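Local coordinates for putative peptidyl-arginine deiminase family protein (Campylobacter jejuni subsp. jejuni serotype O:2, PDB 6B10), which probably hydrolyses agmatine to N-carbamoylputrescine, as an agmatine deiminase of the polyamine pathway within the peptidyl-arginine deiminase family, at residues V274-N278 with A279-P283; E291-A294 with K295-K299. All blocks are in the same frame, centred on the assembly; numbering follows the deposited sequence.

Contact 1: residues V274-N278 with A279-P283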
loop_
_atom_site.group_PDB
_atom_site.type_symbol
_atom_site.label_atom_id
_atom_site.label_comp_id
_atom_site.label_asym_id
_atom_site.label_seq_id
_atom_site.Cartn_x
_atom_site.Cartn_y
_atom_site.Cartn_z
ATOM N N VAL A 274 -3.437 -5.782 1.985
ATOM C CA VAL A 274 -2.519 -5.260 2.982
ATOM C C VAL A 274 -2.171 -6.312 4.021
ATOM O O VAL A 274 -3.051 -6.946 4.584
ATOM C CB VAL A 274 -3.052 -3.964 3.653
ATOM C CG1 VAL A 274 -4.446 -4.154 4.209
ATOM C CG2 VAL A 274 -2.099 -3.490 4.746
ATOM N N PHE A 275 -0.874 -6.508 4.247
ATOM C CA PHE A 275 -0.416 -7.395 5.306
ATOM C C PHE A 275 -0.495 -6.671 6.642
ATOM O O PHE A 275 -0.171 -5.480 6.735
ATOM C CB PHE A 275 1.022 -7.836 5.084
ATOM C CG PHE A 275 1.183 -8.967 4.106
ATOM C CD1 PHE A 275 0.938 -10.279 4.495
ATOM C CD2 PHE A 275 1.634 -8.725 2.811
ATOM C CE1 PHE A 275 1.115 -11.324 3.602
ATOM C CE2 PHE A 275 1.816 -9.768 1.914
ATOM C CZ PHE A 275 1.554 -11.067 2.312
ATOM N N ILE A 276 -0.941 -7.405 7.657
ATOM C CA ILE A 276 -0.913 -6.970 9.046
ATOM C C ILE A 276 -0.503 -8.176 9.867
ATOM O O ILE A 276 -0.330 -9.269 9.324
ATOM C CB ILE A 276 -2.277 -6.434 9.508
ATOM C CG1 ILE A 276 -3.371 -7.490 9.300
ATOM C CG2 ILE A 276 -2.612 -5.150 8.754
ATOM C CD1 ILE A 276 -4.664 -7.189 10.026
ATOM N N ASN A 277 -0.344 -7.997 11.170
ATOM C CA ASN A 277 0.123 -9.104 12.002
ATOM C C ASN A 277 -0.817 -10.305 11.909
ATOM O O ASN A 277 -2.007 -10.196 12.219
ATOM C CB ASN A 277 0.276 -8.651 13.446
ATOM C CG ASN A 277 1.360 -7.609 13.609
ATOM O OD1 ASN A 277 2.185 -7.412 12.713
ATOM N ND2 ASN A 277 1.362 -6.922 14.746
ATOM N N ASN A 278 -0.275 -11.433 11.446
ATOM C CA ASN A 278 -1.005 -12.698 11.351
ATOM C C ASN A 278 -2.155 -12.717 10.344
ATOM O O ASN A 278 -2.936 -13.661 10.319
ATOM C CB ASN A 278 -1.524 -13.134 12.731
ATOM C CG ASN A 278 -0.412 -13.308 13.732
ATOM O OD1 ASN A 278 -0.312 -12.562 14.702
ATOM N ND2 ASN A 278 0.453 -14.276 13.482
ATOM N N ALA A 279 -2.237 -11.710 9.482
ATOM C CA ALA A 279 -3.319 -11.660 8.520
ATOM C C ALA A 279 -2.972 -10.899 7.256
ATOM O O ALA A 279 -2.047 -10.083 7.219
ATOM C CB ALA A 279 -4.563 -11.066 9.165
ATOM N N LEU A 280 -3.731 -11.214 6.214
ATOM C CA LEU A 280 -3.668 -10.531 4.940
ATOM C C LEU A 280 -5.084 -10.099 4.601
ATOM O O LEU A 280 -5.970 -10.932 4.430
ATOM C CB LEU A 280 -3.125 -11.464 3.857
ATOM C CG LEU A 280 -3.152 -10.890 2.435
ATOM C CD1 LEU A 280 -2.298 -9.637 2.323
ATOM C CD2 LEU A 280 -2.702 -11.934 1.432
ATOM N N ILE A 281 -5.297 -8.795 4.505
ATOM C CA ILE A 281 -6.628 -8.267 4.254
ATOM C C ILE A 281 -6.753 -8.004 2.761
ATOM O O ILE A 281 -6.020 -7.193 2.205
ATOM C CB ILE A 281 -6.897 -6.968 5.051
ATOM C CG1 ILE A 281 -6.428 -7.101 6.506
ATOM C CG2 ILE A 281 -8.378 -6.610 4.989
ATOM C CD1 ILE A 281 -7.033 -8.252 7.278
ATOM N N VAL A 282 -7.683 -8.698 2.114
ATOM C CA VAL A 282 -7.812 -8.631 0.651
ATOM C C VAL A 282 -9.102 -7.919 0.254
ATOM O O VAL A 282 -10.131 -8.101 0.898
ATOM C CB VAL A 282 -7.741 -10.038 -0.007
ATOM C CG1 VAL A 282 -6.417 -10.710 0.316
ATOM C CG2 VAL A 282 -8.884 -10.945 0.439
ATOM N N PRO A 283 -9.053 -7.105 -0.810
ATOM C CA PRO A 283 -10.283 -6.477 -1.269
ATOM C C PRO A 283 -11.218 -7.491 -1.929
ATOM O O PRO A 283 -10.768 -8.329 -2.717
ATOM C CB PRO A 283 -9.803 -5.431 -2.285
ATOM C CG PRO A 283 -8.446 -5.868 -2.710
ATOM C CD PRO A 283 -7.884 -6.739 -1.629
#

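Contact 2: residues E291-A294 with K295-K299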
loop_
_atom_site.group_PDB
_atom_site.type_symbol
_atom_site.label_atom_id
_atom_site.label_comp_id
_atom_site.label_asym_id
_atom_site.label_seq_id
_atom_site.Cartn_x
_atom_site.Cartn_y
_atom_site.Cartn_z
ATOM N N GLU A 291 -13.509 -15.327 -4.143
ATOM C CA GLU A 291 -13.283 -16.638 -3.567
ATOM C C GLU A 291 -12.026 -17.283 -4.134
ATOM O O GLU A 291 -11.279 -17.925 -3.408
ATOM C CB GLU A 291 -14.490 -17.548 -3.810
ATOM C CG GLU A 291 -14.274 -18.966 -3.303
ATOM C CD GLU A 291 -15.535 -19.813 -3.271
ATOM O OE1 GLU A 291 -16.631 -19.299 -3.590
ATOM O OE2 GLU A 291 -15.418 -21.007 -2.914
ATOM N N ILE A 292 -11.798 -17.114 -5.430
ATOM C CA ILE A 292 -10.645 -17.729 -6.087
ATOM C C ILE A 292 -9.340 -17.158 -5.536
ATOM O O ILE A 292 -8.411 -17.913 -5.218
ATOM C CB ILE A 292 -10.709 -17.571 -7.628
ATOM C CG1 ILE A 292 -11.894 -18.375 -8.188
ATOM C CG2 ILE A 292 -9.414 -18.042 -8.281
ATOM C CD1 ILE A 292 -12.115 -18.205 -9.672
ATOM N N ILE A 293 -9.263 -15.832 -5.418
ATOM C CA ILE A 293 -8.025 -15.204 -4.964
ATOM C C ILE A 293 -7.776 -15.462 -3.477
ATOM O O ILE A 293 -6.641 -15.674 -3.076
ATOM C CB ILE A 293 -7.929 -13.707 -5.332
ATOM C CG1 ILE A 293 -9.012 -12.866 -4.647
ATOM C CG2 ILE A 293 -7.986 -13.542 -6.850
ATOM C CD1 ILE A 293 -8.509 -12.033 -3.492
ATOM N N ALA A 294 -8.845 -15.509 -2.679
ATOM C CA ALA A 294 -8.724 -15.772 -1.240
ATOM C C ALA A 294 -8.200 -17.179 -0.957
ATOM O O ALA A 294 -7.336 -17.355 -0.102
ATOM C CB ALA A 294 -10.057 -15.558 -0.540
ATOM N N LYS A 295 -8.724 -18.176 -1.663
ATOM C CA LYS A 295 -8.251 -19.558 -1.502
ATOM C C LYS A 295 -6.809 -19.697 -1.970
ATOM O O LYS A 295 -5.989 -20.325 -1.302
ATOM C CB LYS A 295 -9.149 -20.540 -2.265
ATOM C CG LYS A 295 -10.546 -20.628 -1.685
ATOM C CD LYS A 295 -11.375 -21.735 -2.317
ATOM C CE LYS A 295 -11.653 -21.464 -3.777
ATOM N NZ LYS A 295 -12.840 -22.239 -4.242
ATOM N N ARG A 296 -6.506 -19.081 -3.108
ATOM C CA ARG A 296 -5.170 -19.125 -3.692
ATOM C C ARG A 296 -4.133 -18.479 -2.767
ATOM O O ARG A 296 -3.108 -19.098 -2.442
ATOM C CB ARG A 296 -5.185 -18.424 -5.052
ATOM C CG ARG A 296 -4.115 -18.869 -6.027
ATOM C CD ARG A 296 -4.374 -18.264 -7.406
ATOM N NE ARG A 296 -5.278 -19.079 -8.214
ATOM C CZ ARG A 296 -5.811 -18.709 -9.377
ATOM N NH1 ARG A 296 -5.570 -17.509 -9.897
ATOM N NH2 ARG A 296 -6.602 -19.550 -10.024
ATOM N N LEU A 297 -4.409 -17.255 -2.319
ATOM C CA LEU A 297 -3.498 -16.554 -1.418
ATOM C C LEU A 297 -3.373 -17.264 -0.065
ATOM O O LEU A 297 -2.287 -17.333 0.509
ATOM C CB LEU A 297 -3.960 -15.113 -1.202
ATOM C CG LEU A 297 -3.757 -14.128 -2.357
ATOM C CD1 LEU A 297 -4.585 -12.873 -2.136
ATOM C CD2 LEU A 297 -2.291 -13.764 -2.506
ATOM N N SER A 298 -4.497 -17.778 0.430
ATOM C CA SER A 298 -4.558 -18.483 1.703
ATOM C C SER A 298 -3.671 -19.734 1.711
ATOM O O SER A 298 -2.883 -19.948 2.639
ATOM C CB SER A 298 -6.017 -18.855 2.008
ATOM O OG SER A 298 -6.132 -19.574 3.214
ATOM N N LYS A 299 -3.792 -20.552 0.675
ATOM C CA LYS A 299 -2.952 -21.742 0.543
ATOM C C LYS A 299 -1.464 -21.389 0.478
ATOM O O LYS A 299 -0.632 -22.080 1.066
ATOM C CB LYS A 299 -3.351 -22.543 -0.696
ATOM C CG LYS A 299 -3.066 -24.032 -0.573
ATOM C CD LYS A 299 -3.698 -24.848 -1.694
ATOM C CE LYS A 299 -5.189 -24.580 -1.826
ATOM N NZ LYS A 299 -5.934 -25.732 -2.414
#

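Contact 1: residues V274-N278 with A279-P283
The backbone N of Ile281 gives a nearly straight hydrogen bond to Val274 O at 2.9 Å, and Val274 N donates in return to Ile281 O at 3.0 Å. A second reciprocal pair joins Ile276 and Ala279, where Ile276 N reaches Ala279 O at 2.9 Å. In the return bond, Ala279 N approaches Ile276 O from well above the carbonyl plane, consistent with the sharp reversal of the chain here. This is a beta hairpin whose two-residue loop, Asn277-Asn278, is a type II turn from Ile276 to Ala279. Asn278 holds the third turn position with positive phi (66°), a conformation that asparagine tolerates better than most residues with a side chain. Asn277, before it, uses its OD1 to accept from the backbone N of Gln19. Between the hydrogen-bonded pairs, Phe275 faces Leu280 at a non-hydrogen-bonded position. Leu280 chi1 (174°) sends CG across toward Phe275, and chi2 (61°) then turns CD1 over the centre of the Phe275 ring, 3.8 Å from the centroid, a CH-pi contact; His304 meets the same ring edge-to-face. The other face of the hairpin carries Val274, Ile276, Ala279 and Ile281. There CD1 of Ile276 touches CD1 of Ile281 at 3.8 Å, while the small Ala279 leaves its CB beside CG1 of Ile276; Phe47 and Val51 of helix 37-52 cover this aliphatic surface.

Contact 2: residues E291-A294 with K295-K299
Glu291 OE2 and Lys295 NZ form a salt bridge at 3.2 Å, one turn apart on the exposed side of the helix. The ammonium group comes from above the carboxylate plane, 39° out of it. Lysine suits this place because its flexible chain, bent at chi3 (-66°), passes across the Glu291 side chain, bringing Lys295 CE within 3.7 Å of Glu291 CG. Beneath the charged pair runs the i to i+4 bonding of an alpha helix: Lys295 N to Glu291 O, Arg296 N to Ile292 O, Leu297 N to Ile293 O at 2.8 Å, and Ser298 N to Ala294 O. Helix 289-300 forms the helical part of the beta-alpha-beta crossover between strands 279-284 and 305-310. On a partly exposed flank, Ile292 and Arg296 lie side by side, and the CG2 methyl of Ile292 rests over one face of the guanidinium, 3.6 Å from Arg296 NH2 and offset toward the rim. The guanidinium makes its hydrogen bonds in its plane, so a methyl can lie over its face while NH1 still donates to Glu252 O. On the buried side, Ile293 CD1 approaches Leu297 CD1 at 4.2 Å; both bulky aliphatic residues pack on Val282 of strand 279-284, and in strand 249-254 Leu297 meets Leu251 and Ile293 meets Pro254.

In the fold
Along the chain the two contacts are in series, neither nested nor crossed: the hairpin of contact 1 closes its turn at 276-279 before the helix of contact 2 begins. Strand 279-284 is common ground. It pairs antiparallel with 274-276 in contact 1, then leads into helix 289-300, whose return places strand 305-310 parallel to it on its other edge. The contacts, with centres about 13 Å apart, touch directly: Leu297 CD1 packs against Val282 CG1 at 3.7 Å, and Ile293 CD1 also reaches Val282. The three-stranded sheet thus has helix 37-52 over its Val274 and Ile281 face and helix 289-300 over its Leu280 and Val282 face.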